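Local coordinates for protein serine--tRNA ligase (Pyrococcus horikoshii, PDB 2DQ0) that attaches serine to tRNA(Ser) at the expense of ATP, and probably also charges tRNA(Sec) with serine, at residues V305-Y310 against S405-T410; E333-Y338 against E419-E424; Q381-N386 against P397-T402; G349-K354 against S375-W380. One frame throughout, in Å; residues are numbered along the deposited sequence.

Interaction 1 (V305-Y310 against S405-T410); sequences VEQFVY and STAIAT. With SSA (5'-O-(N-(L-seryl)-sulfamoyl)adenosine), chain G.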
# COMPACT_ATOMS: atom_id res chain seq x y z
N VAL A 305 -1.39 6.06 -12.51
CA VAL A 305 -1.47 5.19 -13.68
C VAL A 305 -0.13 5.47 -14.36
O VAL A 305 0.16 6.62 -14.71
CB VAL A 305 -2.63 5.61 -14.58
CG1 VAL A 305 -2.62 4.80 -15.88
CG2 VAL A 305 -3.94 5.40 -13.85
N GLU A 306 0.67 4.43 -14.56
CA GLU A 306 2.01 4.58 -15.12
C GLU A 306 2.30 3.89 -16.46
O GLU A 306 1.90 2.75 -16.68
CB GLU A 306 3.02 4.06 -14.09
CG GLU A 306 4.46 4.06 -14.53
CD GLU A 306 5.14 5.37 -14.27
OE1 GLU A 306 4.42 6.38 -14.13
OE2 GLU A 306 6.39 5.40 -14.21
N GLN A 307 3.03 4.59 -17.32
CA GLN A 307 3.44 4.05 -18.62
C GLN A 307 4.86 3.51 -18.46
O GLN A 307 5.72 4.21 -17.93
CB GLN A 307 3.53 5.13 -19.71
CG GLN A 307 2.25 5.84 -20.12
CD GLN A 307 2.56 6.96 -21.10
OE1 GLN A 307 2.53 8.15 -20.76
NE2 GLN A 307 2.90 6.58 -22.32
N PHE A 308 5.11 2.29 -18.92
CA PHE A 308 6.47 1.76 -18.85
C PHE A 308 6.76 1.05 -20.16
O PHE A 308 5.91 0.31 -20.68
CB PHE A 308 6.63 0.81 -17.68
CG PHE A 308 8.06 0.43 -17.39
CD1 PHE A 308 8.72 -0.53 -18.18
CD2 PHE A 308 8.73 0.98 -16.29
CE1 PHE A 308 10.02 -0.93 -17.86
CE2 PHE A 308 10.03 0.59 -15.97
CZ PHE A 308 10.68 -0.37 -16.75
N VAL A 309 7.97 1.28 -20.67
CA VAL A 309 8.42 0.76 -21.96
C VAL A 309 9.78 0.08 -22.01
O VAL A 309 10.78 0.57 -21.46
CB VAL A 309 8.44 1.90 -23.00
CG1 VAL A 309 9.04 1.43 -24.31
CG2 VAL A 309 7.04 2.42 -23.23
N TYR A 310 9.81 -1.05 -22.71
CA TYR A 310 11.04 -1.81 -22.94
C TYR A 310 11.18 -1.71 -24.44
O TYR A 310 10.30 -2.17 -25.16
CB TYR A 310 10.87 -3.29 -22.60
CG TYR A 310 10.77 -3.65 -21.14
CD1 TYR A 310 9.57 -3.48 -20.44
CD2 TYR A 310 11.85 -4.23 -20.48
CE1 TYR A 310 9.46 -3.90 -19.11
CE2 TYR A 310 11.74 -4.65 -19.14
CZ TYR A 310 10.54 -4.48 -18.47
OH TYR A 310 10.43 -4.91 -17.16
N SER A 405 6.80 6.93 -17.75
CA SER A 405 6.16 8.21 -17.78
C SER A 405 4.84 8.16 -17.08
O SER A 405 4.08 7.19 -17.18
CB SER A 405 5.94 8.67 -19.21
OG SER A 405 5.25 9.91 -19.27
N THR A 406 4.56 9.23 -16.37
CA THR A 406 3.30 9.33 -15.69
C THR A 406 2.23 9.37 -16.78
O THR A 406 2.45 9.97 -17.84
CB THR A 406 3.19 10.67 -14.93
OG1 THR A 406 4.39 10.88 -14.19
CG2 THR A 406 1.98 10.67 -14.00
N ALA A 407 1.10 8.72 -16.55
CA ALA A 407 -0.02 8.85 -17.47
C ALA A 407 -0.80 9.85 -16.61
O ALA A 407 -0.99 10.99 -16.98
CB ALA A 407 -0.79 7.56 -17.61
N ILE A 408 -1.23 9.42 -15.43
CA ILE A 408 -1.92 10.32 -14.50
C ILE A 408 -1.67 9.96 -13.04
O ILE A 408 -1.91 8.84 -12.60
CB ILE A 408 -3.44 10.31 -14.67
CG1 ILE A 408 -3.83 10.98 -15.97
CG2 ILE A 408 -4.09 11.05 -13.48
CD1 ILE A 408 -5.37 11.03 -16.19
N ALA A 409 -1.16 10.92 -12.29
CA ALA A 409 -0.97 10.68 -10.87
C ALA A 409 -2.21 11.45 -10.39
O ALA A 409 -2.26 12.68 -10.50
CB ALA A 409 0.34 11.32 -10.40
N THR A 410 -3.22 10.74 -9.90
CA THR A 410 -4.49 11.36 -9.48
C THR A 410 -4.37 12.52 -8.50
O THR A 410 -5.08 13.51 -8.63
CB THR A 410 -5.47 10.32 -8.89
OG1 THR A 410 -4.98 9.85 -7.64
CG2 THR A 410 -5.63 9.14 -9.82
N10 SSA G . 7.90 6.60 -12.47
CA SSA G . 8.06 8.04 -12.75
CB SSA G . 7.12 8.50 -13.82
OG SSA G . 5.76 8.55 -13.37
C9 SSA G . 7.82 8.92 -11.53
O9 SSA G . 7.40 8.45 -10.48
N8 SSA G . 8.12 10.22 -11.66
S1 SSA G . 7.85 11.24 -10.44
O1S SSA G . 8.71 10.78 -9.36
O2S SSA G . 8.02 12.58 -11.00
O5' SSA G . 6.35 10.99 -10.06
C5' SSA G . 5.35 11.15 -11.05
C4' SSA G . 4.28 12.10 -10.61
O4' SSA G . 3.61 11.60 -9.43
C3' SSA G . 4.68 13.51 -10.22
O3' SSA G . 4.91 14.28 -11.38
C2' SSA G . 3.41 13.95 -9.52
O2' SSA G . 2.33 14.20 -10.38
C1' SSA G . 3.12 12.70 -8.68
N9 SSA G . 3.81 12.66 -7.39
C8 SSA G . 5.13 12.38 -7.11
N7 SSA G . 5.42 12.45 -5.83
C5 SSA G . 4.22 12.79 -5.23
C6 SSA G . 3.85 13.04 -3.88
N6 SSA G . 4.71 12.95 -2.87
N1 SSA G . 2.55 13.36 -3.61
C2 SSA G . 1.68 13.43 -4.65
N3 SSA G . 1.91 13.23 -5.96
C4 SSA G . 3.21 12.92 -6.19
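Glu306 and Thr406 pair across two antiparallel strands, and their torsions turn both side chains to one hydroxyl of the bound seryl-adenylate analogue. Glu306 holds CG anti to its backbone N (chi1 176°) and then bends at chi2, which swings the carboxylate over toward the partner strand; Thr406 has OG1 anti to its carbonyl carbon. The hydroxyl OG of the analogue accepts from Thr406 OG1 at 2.8 Å and donates to Glu306 OE1 at 2.7 Å, while its amine N10 gives a hydrogen bond of 2.6 Å to Glu306 OE2. An alanine at Glu306 would probably leave the amine without this carboxylate and the seryl hydroxyl without its acceptor, less well fixed in rotation. Thr406 OG1 is itself held by Ser373 N, and Glu254 also bonds the ligand. The platform is the antiparallel active-site sheet of class II synthetases, here interrupted by a classic beta bulge: Ala407 and Ile408 both oppose Val305, whose O accepts from Ala407 N at 2.9 Å and from Ile408 N at 3.2 Å. Beyond the bulge, Gln307 N reaches Ser405 O at 2.8 Å, and Ser405 N returns a bond to Gln307 O. The sheet face carrying Val305 and Gln307 turns from the ligand toward helices 190-209 and 316-333; there Val305 CG1 meets Ala407 CB at 3.7 Å.

Interaction 2 (E333-Y338 against E419-E424); sequences ELEIPY and ENHQEE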
# COMPACT_ATOMS: atom_id res chain seq x y z
N GLU A 333 -7.37 16.61 -22.92
CA GLU A 333 -8.77 16.20 -22.82
C GLU A 333 -9.37 16.67 -21.48
O GLU A 333 -10.55 17.02 -21.39
CB GLU A 333 -8.91 14.67 -22.96
CG GLU A 333 -8.39 14.15 -24.32
CD GLU A 333 -9.06 12.85 -24.78
OE1 GLU A 333 -8.43 11.77 -24.69
OE2 GLU A 333 -10.23 12.92 -25.23
N LEU A 334 -8.53 16.68 -20.45
CA LEU A 334 -8.92 17.12 -19.12
C LEU A 334 -9.01 18.65 -19.10
O LEU A 334 -9.35 19.26 -18.07
CB LEU A 334 -7.88 16.63 -18.11
CG LEU A 334 -8.25 15.49 -17.16
CD1 LEU A 334 -9.45 14.78 -17.67
CD2 LEU A 334 -7.09 14.56 -16.99
N GLU A 335 -8.70 19.26 -20.24
CA GLU A 335 -8.75 20.72 -20.42
C GLU A 335 -7.88 21.43 -19.38
O GLU A 335 -8.32 22.37 -18.70
CB GLU A 335 -10.19 21.22 -20.31
CG GLU A 335 -11.20 20.56 -21.25
CD GLU A 335 -12.64 20.99 -20.97
OE1 GLU A 335 -13.58 20.18 -21.20
OE2 GLU A 335 -12.84 22.14 -20.52
N ILE A 336 -6.63 20.97 -19.25
CA ILE A 336 -5.72 21.58 -18.29
C ILE A 336 -4.55 22.24 -18.99
O ILE A 336 -3.68 21.57 -19.56
CB ILE A 336 -5.16 20.54 -17.27
CG1 ILE A 336 -6.32 19.86 -16.52
CG2 ILE A 336 -4.25 21.24 -16.26
CD1 ILE A 336 -7.14 20.82 -15.61
N PRO A 337 -4.50 23.58 -18.96
CA PRO A 337 -3.39 24.26 -19.63
C PRO A 337 -2.07 23.89 -18.95
O PRO A 337 -2.01 23.68 -17.74
CB PRO A 337 -3.78 25.74 -19.53
CG PRO A 337 -4.55 25.80 -18.23
CD PRO A 337 -5.37 24.52 -18.23
N TYR A 338 -1.00 23.79 -19.73
CA TYR A 338 0.28 23.37 -19.20
C TYR A 338 1.41 23.81 -20.12
O TYR A 338 1.20 24.40 -21.18
CB TYR A 338 0.30 21.84 -19.10
CG TYR A 338 0.26 21.11 -20.44
CD1 TYR A 338 1.41 20.94 -21.20
CD2 TYR A 338 -0.95 20.64 -20.98
CE1 TYR A 338 1.38 20.32 -22.46
CE2 TYR A 338 -1.00 20.02 -22.25
CZ TYR A 338 0.17 19.87 -22.98
OH TYR A 338 0.14 19.30 -24.24
N GLU A 419 -8.33 23.52 -9.28
CA GLU A 419 -7.88 24.88 -9.46
C GLU A 419 -8.18 25.45 -10.84
O GLU A 419 -8.47 26.63 -10.95
CB GLU A 419 -6.39 25.01 -9.10
CG GLU A 419 -6.18 25.07 -7.57
CD GLU A 419 -4.75 25.40 -7.11
OE1 GLU A 419 -3.98 26.07 -7.86
OE2 GLU A 419 -4.40 25.02 -5.96
N ASN A 420 -8.18 24.62 -11.87
CA ASN A 420 -8.43 25.11 -13.22
C ASN A 420 -9.89 25.17 -13.66
O ASN A 420 -10.21 25.89 -14.60
CB ASN A 420 -7.65 24.27 -14.23
CG ASN A 420 -6.20 24.69 -14.33
OD1 ASN A 420 -5.90 25.79 -14.77
ND2 ASN A 420 -5.30 23.81 -13.90
N HIS A 421 -10.77 24.43 -12.99
CA HIS A 421 -12.17 24.44 -13.38
C HIS A 421 -13.11 24.97 -12.29
O HIS A 421 -14.31 24.66 -12.30
CB HIS A 421 -12.62 23.03 -13.80
CG HIS A 421 -11.87 22.46 -14.97
ND1 HIS A 421 -11.95 22.99 -16.24
CD2 HIS A 421 -11.05 21.39 -15.06
CE1 HIS A 421 -11.23 22.26 -17.06
NE2 HIS A 421 -10.67 21.28 -16.38
N GLN A 422 -12.56 25.75 -11.36
CA GLN A 422 -13.37 26.33 -10.29
C GLN A 422 -14.09 27.58 -10.78
O GLN A 422 -13.66 28.22 -11.73
CB GLN A 422 -12.50 26.74 -9.12
CG GLN A 422 -11.54 27.86 -9.47
CD GLN A 422 -10.70 28.27 -8.29
OE1 GLN A 422 -11.22 28.74 -7.28
NE2 GLN A 422 -9.38 28.08 -8.40
N GLU A 423 -15.18 27.92 -10.12
CA GLU A 423 -15.97 29.09 -10.43
C GLU A 423 -15.88 29.94 -9.17
O GLU A 423 -15.30 29.49 -8.17
CB GLU A 423 -17.42 28.67 -10.75
CG GLU A 423 -17.57 28.03 -12.15
CD GLU A 423 -18.94 27.36 -12.38
OE1 GLU A 423 -19.74 27.23 -11.41
OE2 GLU A 423 -19.22 26.94 -13.53
N GLU A 424 -16.41 31.17 -9.20
CA GLU A 424 -16.31 32.05 -8.04
C GLU A 424 -16.84 31.47 -6.76
O GLU A 424 -16.25 31.67 -5.69
CB GLU A 424 -17.06 33.36 -8.26
CG GLU A 424 -16.68 34.17 -9.46
CD GLU A 424 -17.40 35.52 -9.47
OE1 GLU A 424 -17.19 36.30 -8.51
OE2 GLU A 424 -18.18 35.78 -10.42
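His421 reaches across to the chain just beyond helix 316-333 and gives its NE2 hydrogen to Leu334 O at 2.9 Å. The ring gets there with CG anti to its own carbonyl carbon (chi1 -60°), and the acceptor lies close to the ring plane, in a fairly straight bond of 158°. That bond fixes how the imidazole is turned and satisfies a carbonyl at the end of that helix. Glu335 lines the same ring edge: its CB sits 3.6 Å from His421 CE1, and its carboxylate plane stands almost perpendicular to the imidazole. Glu335 OE2 and His421 ND1 stay 4.5 Å apart, too far for a salt bridge, although the carboxylate may favour a protonated histidine. Ile336 fills the angle between His421 and Asn420. With both of its side-chain torsions near -60°, its chain folds over and sends CD1 to within 3.6 Å of His421 NE2 and 3.8 Å of Asn420 CB, while the other branch, CG2, rests 3.6 Å from Asn420 ND2. That amide nitrogen finds its polar partners in Trp361 O and Ala416 O, so Ile336 packs against a group already held. Asn420 OD1 meets Pro337 tip to tip, 3.7 Å from CG. The arrangement joins two helix ends in the catalytic core: helix 316-333, closed at Glu335 by positive phi and two bonds back into the final turn, and helix 410-420, the motif 3 helix of class II synthetases. The first of these endings is a Schellman motif.

Interaction 3 (Q381-N386 against P397-T402); sequences QARRLN and PRYVHT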
# COMPACT_ATOMS: atom_id res chain seq x y z
N GLN A 381 18.81 0.89 -16.05
CA GLN A 381 18.10 -0.06 -15.21
C GLN A 381 18.37 -1.46 -15.73
O GLN A 381 18.63 -2.39 -14.94
CB GLN A 381 16.58 0.22 -15.22
CG GLN A 381 16.24 1.63 -14.79
CD GLN A 381 14.76 1.86 -14.67
OE1 GLN A 381 14.00 1.65 -15.61
NE2 GLN A 381 14.34 2.31 -13.49
N ALA A 382 18.33 -1.59 -17.05
CA ALA A 382 18.59 -2.87 -17.71
C ALA A 382 19.91 -3.47 -17.25
O ALA A 382 19.99 -4.66 -16.97
CB ALA A 382 18.61 -2.69 -19.21
N ARG A 383 20.94 -2.65 -17.16
CA ARG A 383 22.24 -3.17 -16.74
C ARG A 383 22.22 -3.62 -15.29
O ARG A 383 23.00 -4.48 -14.90
CB ARG A 383 23.32 -2.12 -16.98
CG ARG A 383 24.73 -2.67 -17.17
CD ARG A 383 25.68 -1.57 -17.68
NE ARG A 383 25.40 -1.17 -19.06
CZ ARG A 383 25.94 -1.76 -20.13
NH1 ARG A 383 25.63 -1.33 -21.35
NH2 ARG A 383 26.79 -2.78 -19.99
N ARG A 384 21.33 -3.05 -14.48
CA ARG A 384 21.25 -3.41 -13.06
C ARG A 384 20.39 -4.64 -12.86
O ARG A 384 20.75 -5.55 -12.13
CB ARG A 384 20.65 -2.27 -12.22
CG ARG A 384 21.56 -1.06 -12.07
CD ARG A 384 20.75 0.23 -11.90
NE ARG A 384 20.64 0.65 -10.50
CZ ARG A 384 21.60 1.28 -9.83
NH1 ARG A 384 21.40 1.61 -8.56
NH2 ARG A 384 22.75 1.59 -10.43
N LEU A 385 19.24 -4.66 -13.52
CA LEU A 385 18.32 -5.78 -13.38
C LEU A 385 18.61 -6.93 -14.34
O LEU A 385 17.90 -7.93 -14.35
CB LEU A 385 16.90 -5.27 -13.59
CG LEU A 385 16.54 -4.19 -12.57
CD1 LEU A 385 15.19 -3.55 -12.91
CD2 LEU A 385 16.54 -4.84 -11.19
N ASN A 386 19.68 -6.79 -15.12
CA ASN A 386 20.08 -7.79 -16.11
C ASN A 386 18.96 -8.08 -17.09
O ASN A 386 18.50 -9.21 -17.21
CB ASN A 386 20.52 -9.08 -15.43
CG ASN A 386 20.98 -10.15 -16.42
OD1 ASN A 386 21.32 -11.26 -16.03
ND2 ASN A 386 20.99 -9.81 -17.72
N PRO A 397 23.46 -11.42 -26.41
CA PRO A 397 22.33 -10.64 -25.92
C PRO A 397 22.78 -9.23 -25.52
O PRO A 397 23.84 -9.04 -24.93
CB PRO A 397 21.83 -11.47 -24.73
CG PRO A 397 23.06 -12.17 -24.26
CD PRO A 397 23.73 -12.58 -25.54
N ARG A 398 21.97 -8.25 -25.89
CA ARG A 398 22.26 -6.85 -25.58
C ARG A 398 21.20 -6.28 -24.63
O ARG A 398 20.05 -6.73 -24.61
CB ARG A 398 22.28 -6.02 -26.86
CG ARG A 398 23.30 -6.46 -27.89
CD ARG A 398 23.26 -5.51 -29.09
NE ARG A 398 21.99 -5.57 -29.80
CZ ARG A 398 21.31 -4.51 -30.24
NH1 ARG A 398 20.16 -4.68 -30.89
NH2 ARG A 398 21.76 -3.27 -30.02
N TYR A 399 21.61 -5.29 -23.83
CA TYR A 399 20.71 -4.65 -22.88
C TYR A 399 19.61 -3.88 -23.60
O TYR A 399 19.81 -3.30 -24.66
CB TYR A 399 21.49 -3.72 -21.95
CG TYR A 399 22.34 -4.50 -20.97
CD1 TYR A 399 21.75 -5.22 -19.93
CD2 TYR A 399 23.73 -4.54 -21.09
CE1 TYR A 399 22.52 -5.96 -19.04
CE2 TYR A 399 24.51 -5.28 -20.21
CZ TYR A 399 23.90 -5.98 -19.18
OH TYR A 399 24.66 -6.65 -18.25
N VAL A 400 18.43 -3.91 -23.02
CA VAL A 400 17.28 -3.22 -23.58
C VAL A 400 17.30 -1.79 -23.06
O VAL A 400 18.15 -1.40 -22.24
CB VAL A 400 15.99 -3.91 -23.10
CG1 VAL A 400 16.09 -5.45 -23.29
CG2 VAL A 400 15.77 -3.60 -21.62
N HIS A 401 16.38 -0.98 -23.55
CA HIS A 401 16.29 0.37 -23.03
C HIS A 401 14.96 0.42 -22.30
O HIS A 401 13.99 -0.21 -22.72
CB HIS A 401 16.34 1.42 -24.14
CG HIS A 401 17.72 1.86 -24.48
ND1 HIS A 401 17.98 2.98 -25.24
CD2 HIS A 401 18.93 1.34 -24.15
CE1 HIS A 401 19.29 3.14 -25.35
NE2 HIS A 401 19.89 2.15 -24.70
N THR A 402 14.91 1.13 -21.18
CA THR A 402 13.66 1.23 -20.45
C THR A 402 13.23 2.68 -20.38
O THR A 402 14.06 3.59 -20.34
CB THR A 402 13.77 0.69 -19.00
OG1 THR A 402 14.72 1.46 -18.25
CG2 THR A 402 14.21 -0.75 -19.02
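Tyr399 and Arg383 lie against each other where the weakly bonded helix 382-385 packs on strand 398-406 of the class II catalytic sheet. The contacts with the aromatic ring come first. Arg383 CA sits over the Tyr399 ring in a CH-pi contact, 4.0 Å from the centroid and 27° off the ring normal. The Arg383 chain, bent at chi3 (-70°), then sets one face of its guanidinium under Tyr399 CD2 and CE2, which lie toward its rim; the two planes are 54° apart, with NH2 3.4 Å from Tyr399 CE2. A salt bridge from NH1 to Asp379 steadies that guanidinium. An alanine at Tyr399 would probably open a gap beside the helix and leave the Arg383 guanidinium without the ring at its face, held mainly by Asp379. Apolar packing follows: Ala382 CB touches Val400 CG2 at 3.8 Å and Tyr399 CD1 at 4.1 Å. The polar link is one side-chain bond at the other end of the contact. There Gln381 uses its two amide atoms differently, NE2 serving Ser229 O and Glu254, itself a ligand-binding residue, which makes Gln381 a second-shell group of the serine site. Its OE1 accepts a hydrogen from Thr402 OG1 at 2.7 Å.

Interaction 4 (G349-K354 against S375-W380); sequences GYVAAK and SNCTDW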
# COMPACT_ATOMS: atom_id res chain seq x y z
N GLY A 349 18.48 14.03 -12.00
CA GLY A 349 18.31 12.77 -11.29
C GLY A 349 19.12 11.65 -11.93
O GLY A 349 19.36 11.66 -13.14
N TYR A 350 19.53 10.68 -11.11
CA TYR A 350 20.36 9.57 -11.54
C TYR A 350 19.91 8.61 -12.63
O TYR A 350 20.71 8.20 -13.47
CB TYR A 350 20.75 8.74 -10.31
CG TYR A 350 21.93 9.29 -9.54
CD1 TYR A 350 22.01 10.65 -9.24
CD2 TYR A 350 22.98 8.45 -9.15
CE1 TYR A 350 23.10 11.18 -8.58
CE2 TYR A 350 24.09 8.96 -8.48
CZ TYR A 350 24.14 10.34 -8.20
OH TYR A 350 25.23 10.90 -7.55
N VAL A 351 18.64 8.24 -12.63
CA VAL A 351 18.19 7.26 -13.59
C VAL A 351 18.04 7.69 -15.04
O VAL A 351 18.39 6.94 -15.95
CB VAL A 351 16.86 6.64 -13.13
CG1 VAL A 351 16.55 5.41 -13.96
CG2 VAL A 351 16.94 6.29 -11.64
N ALA A 352 17.54 8.89 -15.26
CA ALA A 352 17.30 9.32 -16.63
C ALA A 352 18.47 9.89 -17.40
O ALA A 352 19.41 10.44 -16.84
CB ALA A 352 16.15 10.32 -16.65
N ALA A 353 18.39 9.73 -18.72
CA ALA A 353 19.38 10.28 -19.63
C ALA A 353 18.80 11.63 -20.07
O ALA A 353 19.53 12.59 -20.30
CB ALA A 353 19.56 9.38 -20.84
N LYS A 354 17.48 11.69 -20.19
CA LYS A 354 16.75 12.89 -20.58
C LYS A 354 15.35 12.79 -19.98
O LYS A 354 14.77 11.70 -19.89
CB LYS A 354 16.66 13.01 -22.10
CG LYS A 354 15.91 14.24 -22.57
CD LYS A 354 15.88 14.35 -24.08
CE LYS A 354 15.30 15.67 -24.54
NZ LYS A 354 15.38 15.78 -26.03
N SER A 375 10.67 9.77 -18.59
CA SER A 375 12.11 9.56 -18.67
C SER A 375 12.55 8.49 -19.66
O SER A 375 11.86 7.49 -19.87
CB SER A 375 12.65 9.16 -17.29
OG SER A 375 12.25 10.08 -16.29
N ASN A 376 13.70 8.70 -20.27
CA ASN A 376 14.25 7.67 -21.11
C ASN A 376 15.41 7.19 -20.24
O ASN A 376 16.36 7.93 -19.96
CB ASN A 376 14.77 8.20 -22.44
CG ASN A 376 15.38 7.09 -23.30
OD1 ASN A 376 15.61 5.97 -22.82
ND2 ASN A 376 15.65 7.41 -24.55
N CYS A 377 15.32 5.96 -19.78
CA CYS A 377 16.37 5.47 -18.91
C CYS A 377 17.51 4.78 -19.61
O CYS A 377 18.41 4.27 -18.93
CB CYS A 377 15.76 4.55 -17.86
SG CYS A 377 14.63 5.45 -16.79
N THR A 378 17.49 4.75 -20.94
CA THR A 378 18.57 4.11 -21.67
C THR A 378 18.71 2.68 -21.13
O THR A 378 17.70 2.00 -20.91
CB THR A 378 19.87 4.93 -21.45
OG1 THR A 378 19.74 6.17 -22.14
CG2 THR A 378 21.09 4.21 -21.95
N ASP A 379 19.95 2.25 -20.89
CA ASP A 379 20.22 0.93 -20.36
C ASP A 379 20.62 0.95 -18.89
O ASP A 379 21.20 -0.02 -18.40
CB ASP A 379 21.35 0.26 -21.16
CG ASP A 379 22.68 1.00 -21.07
OD1 ASP A 379 23.68 0.49 -21.62
OD2 ASP A 379 22.76 2.09 -20.47
N TRP A 380 20.34 2.05 -18.19
CA TRP A 380 20.74 2.18 -16.78
C TRP A 380 20.09 1.17 -15.85
O TRP A 380 20.75 0.66 -14.94
CB TRP A 380 20.43 3.58 -16.27
CG TRP A 380 21.20 4.01 -15.04
CD1 TRP A 380 22.45 4.54 -15.01
CD2 TRP A 380 20.77 3.94 -13.67
NE1 TRP A 380 22.83 4.80 -13.72
CE2 TRP A 380 21.81 4.44 -12.87
CE3 TRP A 380 19.59 3.49 -13.05
CZ2 TRP A 380 21.73 4.52 -11.48
CZ3 TRP A 380 19.51 3.57 -11.66
CH2 TRP A 380 20.57 4.08 -10.89
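Ala353 N donates to Asn376 O at 3.0 Å in a nearly straight bond (169°), the shortest polar link between the two segments. Beside it Asn376 N returns a longer bond to Lys354 O, 3.2 Å. These bonds close the open end of the antiparallel hairpin formed by strands 354-362 and 367-376, where the chain enters strand 354-362 and leaves strand 367-376. On leaving, the backbone turns at once. Asn376 OD1 accepts from Thr378 N at 2.9 Å, the donor standing above the carbonyl plane, which makes an Asx turn; overlapping it is a type II' beta turn from Cys377 to Trp380. That turn brings the indole round against Tyr350 and Val351, with Trp380 CG anti to its backbone N (chi1 -160°). Val351 crosses the ring at about a right angle. Its CA makes a CH-pi contact 4.3 Å from the centroid of the six-membered ring and 20° off the normal, while its CG2 meets Trp380 CZ3 at 3.7 Å. The other methyl, CG1, wedges between the indole and the thiol, 3.4 Å from Cys377 SG. Tyr350 O lies over the same indole face, toward the rim. The indole NE1 is bonded to Leu106 O, and the Tyr350 hydroxyl to Glu23 and Lys26, so this corner of the core also meets the N-terminal, tRNA-binding part of the chain. Farther along, Ala352 CB packs on Ser375 CB, and Thr378 OG1 rests 3.5 Å from Ala353 CB.

Overall arrangement
All four contacts belong to the class II catalytic core. Interactions 1, 3 and 4 share one sheet, in which strand 398-406 lies between strands 301-311 and 367-376. Interaction 4 closes before interaction 3 opens, and both fall within the spans of interactions 1 and 2, whose segments alternate along the chain. Interactions 3 and 4, centred about 12 Å apart, meet where Thr402 O probably bonds Cys377 N. Interaction 1 holds the ligand and touches interaction 3 through Phe308. Interaction 2 lies about 40 Å from interaction 3 (centre to centre) but touches interaction 1, where Leu334 CD2 meets Ile408 CD1 at 4.0 Å. Strand 408-409 leads directly from the serine site into helix 410-420 and interaction 2.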